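Long-range contact in vacuolar protein sorting-associated protein VTA1 (Saccharomyces cerevisiae, PDB 2RKK), which probably acts in the multivesicular body sorting pathway, its N-terminal domain containing MIT motifs, as in proteins that bind ESCRT-III subunits: residues 99-104 with 123-128. Residues are numbered along the deposited sequence; the frame is centred on the assembly and turned at random.
Sequences MSLYNE and WCCIDL
Apolar packing carries this contact, and the thiol of Cys-125 is its centre. With SG anti to its own carbonyl carbon (chi1 -75°), that sulphur points at the facing helix and lands between two consecutive residues, lying 3.7 Å from CG of Leu-101 and 3.8 Å from CA of Tyr-102. The backbones also come close here: the CA atoms of Tyr-102 and Cys-125, the nearest pair, are 6.0 Å apart. A second apolar group forms around the CD2 branch of Leu-101, whose CG stands anti to the backbone N (chi1 159°). This methyl meets CD1 of Leu-128 at 3.6 Å, the two leucine side chains crossing at about a right angle, and SG of Cys-124 makes a looser approach to it at 4.3 Å. Helices 87-110 and 116-135, on which the segments lie, are successive in the chain and run roughly antiparallel; the local axes pass 9.9 Å apart with 146° between their directions, so the pair forms a helical hairpin. Helix 142-163 packs against both, touching Tyr-102 and Ile-126, within an all-helical domain that contains MIT motifs. Tyr-102 adds an aromatic edge: the sulphur of Cys-125 lies at its ring edge, near the ring plane, while Phe-129 meets the tyrosine edge-to-face. Charged groups of the segments find partners outside the pair: Asp-127 forms a salt bridge with Arg-8 of helix 2-18, and Glu-104 pairs with Lys-89 of the second subunit, whose Met-80 also packs on Leu-101.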
ATOM      1  N   MET A  99     -10.024   2.972  -4.275  1.00 64.75           N
ATOM      2  CA  MET A  99     -11.342   3.353  -3.813  1.00 65.19           C
ATOM      3  C   MET A  99     -11.236   4.290  -2.604  1.00 66.45           C
ATOM      4  O   MET A  99     -11.911   5.312  -2.554  1.00 67.22           O
ATOM      5  CB  MET A  99     -12.142   2.088  -3.491  1.00 62.45           C
ATOM      6  CG  MET A  99     -13.647   2.229  -3.623  1.00 65.40           C
ATOM      7  SD  MET A  99     -14.221   2.875  -5.248  1.00 64.19           S
ATOM      8  CE  MET A  99     -13.824   1.496  -6.314  1.00 64.85           C
ATOM      9  N   SER A 100     -10.367   3.984  -1.649  1.00 67.71           N
ATOM     10  CA  SER A 100     -10.252   4.857  -0.489  1.00 68.64           C
ATOM     11  C   SER A 100      -9.820   6.257  -0.920  1.00 69.90           C
ATOM     12  O   SER A 100     -10.266   7.268  -0.365  1.00 70.15           O
ATOM     13  CB  SER A 100      -9.275   4.254   0.520  1.00 68.42           C
ATOM     14  OG  SER A 100      -9.797   3.030   1.035  1.00 66.63           O
ATOM     15  N   LEU A 101      -8.960   6.314  -1.925  1.00 70.61           N
ATOM     16  CA  LEU A 101      -8.505   7.597  -2.445  1.00 71.35           C
ATOM     17  C   LEU A 101      -9.672   8.309  -3.163  1.00 72.64           C
ATOM     18  O   LEU A 101      -9.969   9.481  -2.896  1.00 72.71           O
ATOM     19  CB  LEU A 101      -7.345   7.370  -3.416  1.00 69.49           C
ATOM     20  CG  LEU A 101      -7.055   8.475  -4.414  1.00 67.59           C
ATOM     21  CD1 LEU A 101      -6.839   9.784  -3.705  1.00 67.28           C
ATOM     22  CD2 LEU A 101      -5.862   8.079  -5.226  1.00 69.30           C
ATOM     23  N   TYR A 102     -10.326   7.583  -4.070  1.00 72.35           N
ATOM     24  CA  TYR A 102     -11.456   8.113  -4.822  1.00 72.06           C
ATOM     25  C   TYR A 102     -12.515   8.713  -3.872  1.00 72.48           C
ATOM     26  O   TYR A 102     -12.867   9.890  -3.970  1.00 71.07           O
ATOM     27  CB  TYR A 102     -12.089   7.003  -5.681  1.00 71.86           C
ATOM     28  CG  TYR A 102     -13.315   7.436  -6.461  1.00 72.21           C
ATOM     29  CD1 TYR A 102     -13.208   8.347  -7.514  1.00 73.06           C
ATOM     30  CD2 TYR A 102     -14.583   6.971  -6.116  1.00 72.06           C
ATOM     31  CE1 TYR A 102     -14.330   8.793  -8.207  1.00 73.98           C
ATOM     32  CE2 TYR A 102     -15.718   7.405  -6.798  1.00 73.78           C
ATOM     33  CZ  TYR A 102     -15.582   8.321  -7.842  1.00 75.57           C
ATOM     34  OH  TYR A 102     -16.707   8.785  -8.496  1.00 76.40           O
ATOM     35  N   ASN A 103     -13.013   7.893  -2.952  1.00 73.62           N
ATOM     36  CA  ASN A 103     -14.018   8.331  -1.996  1.00 75.69           C
ATOM     37  C   ASN A 103     -13.624   9.523  -1.166  1.00 77.62           C
ATOM     38  O   ASN A 103     -14.476  10.343  -0.805  1.00 78.90           O
ATOM     39  CB  ASN A 103     -14.406   7.202  -1.057  1.00 75.24           C
ATOM     40  CG  ASN A 103     -15.283   6.172  -1.735  1.00 76.37           C
ATOM     41  OD1 ASN A 103     -16.142   6.517  -2.557  1.00 77.71           O
ATOM     42  ND2 ASN A 103     -15.085   4.905  -1.395  1.00 76.95           N
ATOM     43  N   GLU A 104     -12.345   9.611  -0.829  1.00 79.64           N
ATOM     44  CA  GLU A 104     -11.868  10.738  -0.045  1.00 81.45           C
ATOM     45  C   GLU A 104     -11.946  11.997  -0.917  1.00 81.22           C
ATOM     46  O   GLU A 104     -12.330  13.068  -0.443  1.00 81.26           O
ATOM     47  CB  GLU A 104     -10.430  10.482   0.431  1.00 83.45           C
ATOM     48  CG  GLU A 104      -9.841  11.608   1.280  1.00 88.31           C
ATOM     49  CD  GLU A 104      -8.750  12.392   0.545  1.00 91.29           C
ATOM     50  OE1 GLU A 104      -7.654  11.822   0.309  1.00 92.65           O
ATOM     51  OE2 GLU A 104      -8.994  13.578   0.192  1.00 92.05           O
ATOM     52  N   TRP A 123      -7.036  12.808 -11.731  1.00 68.25           N
ATOM     53  CA  TRP A 123      -6.451  12.121 -12.872  1.00 68.26           C
ATOM     54  C   TRP A 123      -5.805  10.837 -12.392  1.00 66.88           C
ATOM     55  O   TRP A 123      -5.805   9.832 -13.093  1.00 66.30           O
ATOM     56  CB  TRP A 123      -5.417  13.000 -13.558  1.00 69.31           C
ATOM     57  CG  TRP A 123      -6.029  13.769 -14.644  1.00 72.29           C
ATOM     58  CD1 TRP A 123      -6.346  15.105 -14.646  1.00 73.03           C
ATOM     59  CD2 TRP A 123      -6.449  13.251 -15.901  1.00 73.63           C
ATOM     60  NE1 TRP A 123      -6.938  15.446 -15.838  1.00 72.11           N
ATOM     61  CE2 TRP A 123      -7.014  14.326 -16.631  1.00 73.23           C
ATOM     62  CE3 TRP A 123      -6.404  11.976 -16.490  1.00 74.23           C
ATOM     63  CZ2 TRP A 123      -7.527  14.171 -17.918  1.00 73.25           C
ATOM     64  CZ3 TRP A 123      -6.917  11.818 -17.774  1.00 74.27           C
ATOM     65  CH2 TRP A 123      -7.472  12.914 -18.476  1.00 73.63           C
ATOM     66  N   CYS A 124      -5.258  10.880 -11.184  1.00 65.24           N
ATOM     67  CA  CYS A 124      -4.624   9.711 -10.607  1.00 63.84           C
ATOM     68  C   CYS A 124      -5.675   8.604 -10.444  1.00 63.09           C
ATOM     69  O   CYS A 124      -5.409   7.431 -10.730  1.00 61.22           O
ATOM     70  CB  CYS A 124      -4.005  10.083  -9.259  1.00 63.54           C
ATOM     71  SG  CYS A 124      -3.133   8.764  -8.421  1.00 66.28           S
ATOM     72  N   CYS A 125      -6.866   9.000  -9.991  1.00 63.04           N
ATOM     73  CA  CYS A 125      -8.008   8.106  -9.789  1.00 62.57           C
ATOM     74  C   CYS A 125      -8.425   7.494 -11.126  1.00 62.32           C
ATOM     75  O   CYS A 125      -8.686   6.291 -11.228  1.00 63.77           O
ATOM     76  CB  CYS A 125      -9.184   8.888  -9.202  1.00 63.63           C
ATOM     77  SG  CYS A 125      -9.003   9.301  -7.446  1.00 68.41           S
ATOM     78  N   ILE A 126      -8.495   8.340 -12.147  1.00 60.17           N
ATOM     79  CA  ILE A 126      -8.842   7.896 -13.481  1.00 58.88           C
ATOM     80  C   ILE A 126      -7.798   6.857 -13.954  1.00 59.45           C
ATOM     81  O   ILE A 126      -8.166   5.822 -14.498  1.00 60.11           O
ATOM     82  CB  ILE A 126      -8.931   9.127 -14.457  1.00 58.24           C
ATOM     83  CG1 ILE A 126     -10.145   9.977 -14.062  1.00 56.62           C
ATOM     84  CG2 ILE A 126      -9.062   8.682 -15.914  1.00 53.44           C
ATOM     85  CD1 ILE A 126     -10.314  11.263 -14.855  1.00 59.97           C
ATOM     86  N   ASP A 127      -6.509   7.108 -13.722  1.00 58.58           N
ATOM     87  CA  ASP A 127      -5.482   6.154 -14.135  1.00 57.91           C
ATOM     88  C   ASP A 127      -5.491   4.866 -13.302  1.00 56.81           C
ATOM     89  O   ASP A 127      -5.247   3.780 -13.827  1.00 56.47           O
ATOM     90  CB  ASP A 127      -4.084   6.783 -14.080  1.00 59.68           C
ATOM     91  CG  ASP A 127      -3.886   7.907 -15.113  1.00 59.74           C
ATOM     92  OD1 ASP A 127      -4.357   7.771 -16.262  1.00 58.12           O
ATOM     93  OD2 ASP A 127      -3.243   8.921 -14.771  1.00 61.62           O
ATOM     94  N   LEU A 128      -5.744   4.977 -12.002  1.00 55.13           N
ATOM     95  CA  LEU A 128      -5.799   3.794 -11.148  1.00 55.06           C
ATOM     96  C   LEU A 128      -6.968   2.940 -11.620  1.00 56.73           C
ATOM     97  O   LEU A 128      -6.816   1.745 -11.877  1.00 57.16           O
ATOM     98  CB  LEU A 128      -6.008   4.177  -9.676  1.00 54.53           C
ATOM     99  CG  LEU A 128      -4.833   4.907  -9.039  1.00 53.82           C
ATOM    100  CD1 LEU A 128      -5.250   5.457  -7.684  1.00 53.79           C
ATOM    101  CD2 LEU A 128      -3.656   3.952  -8.897  1.00 51.97           C
TER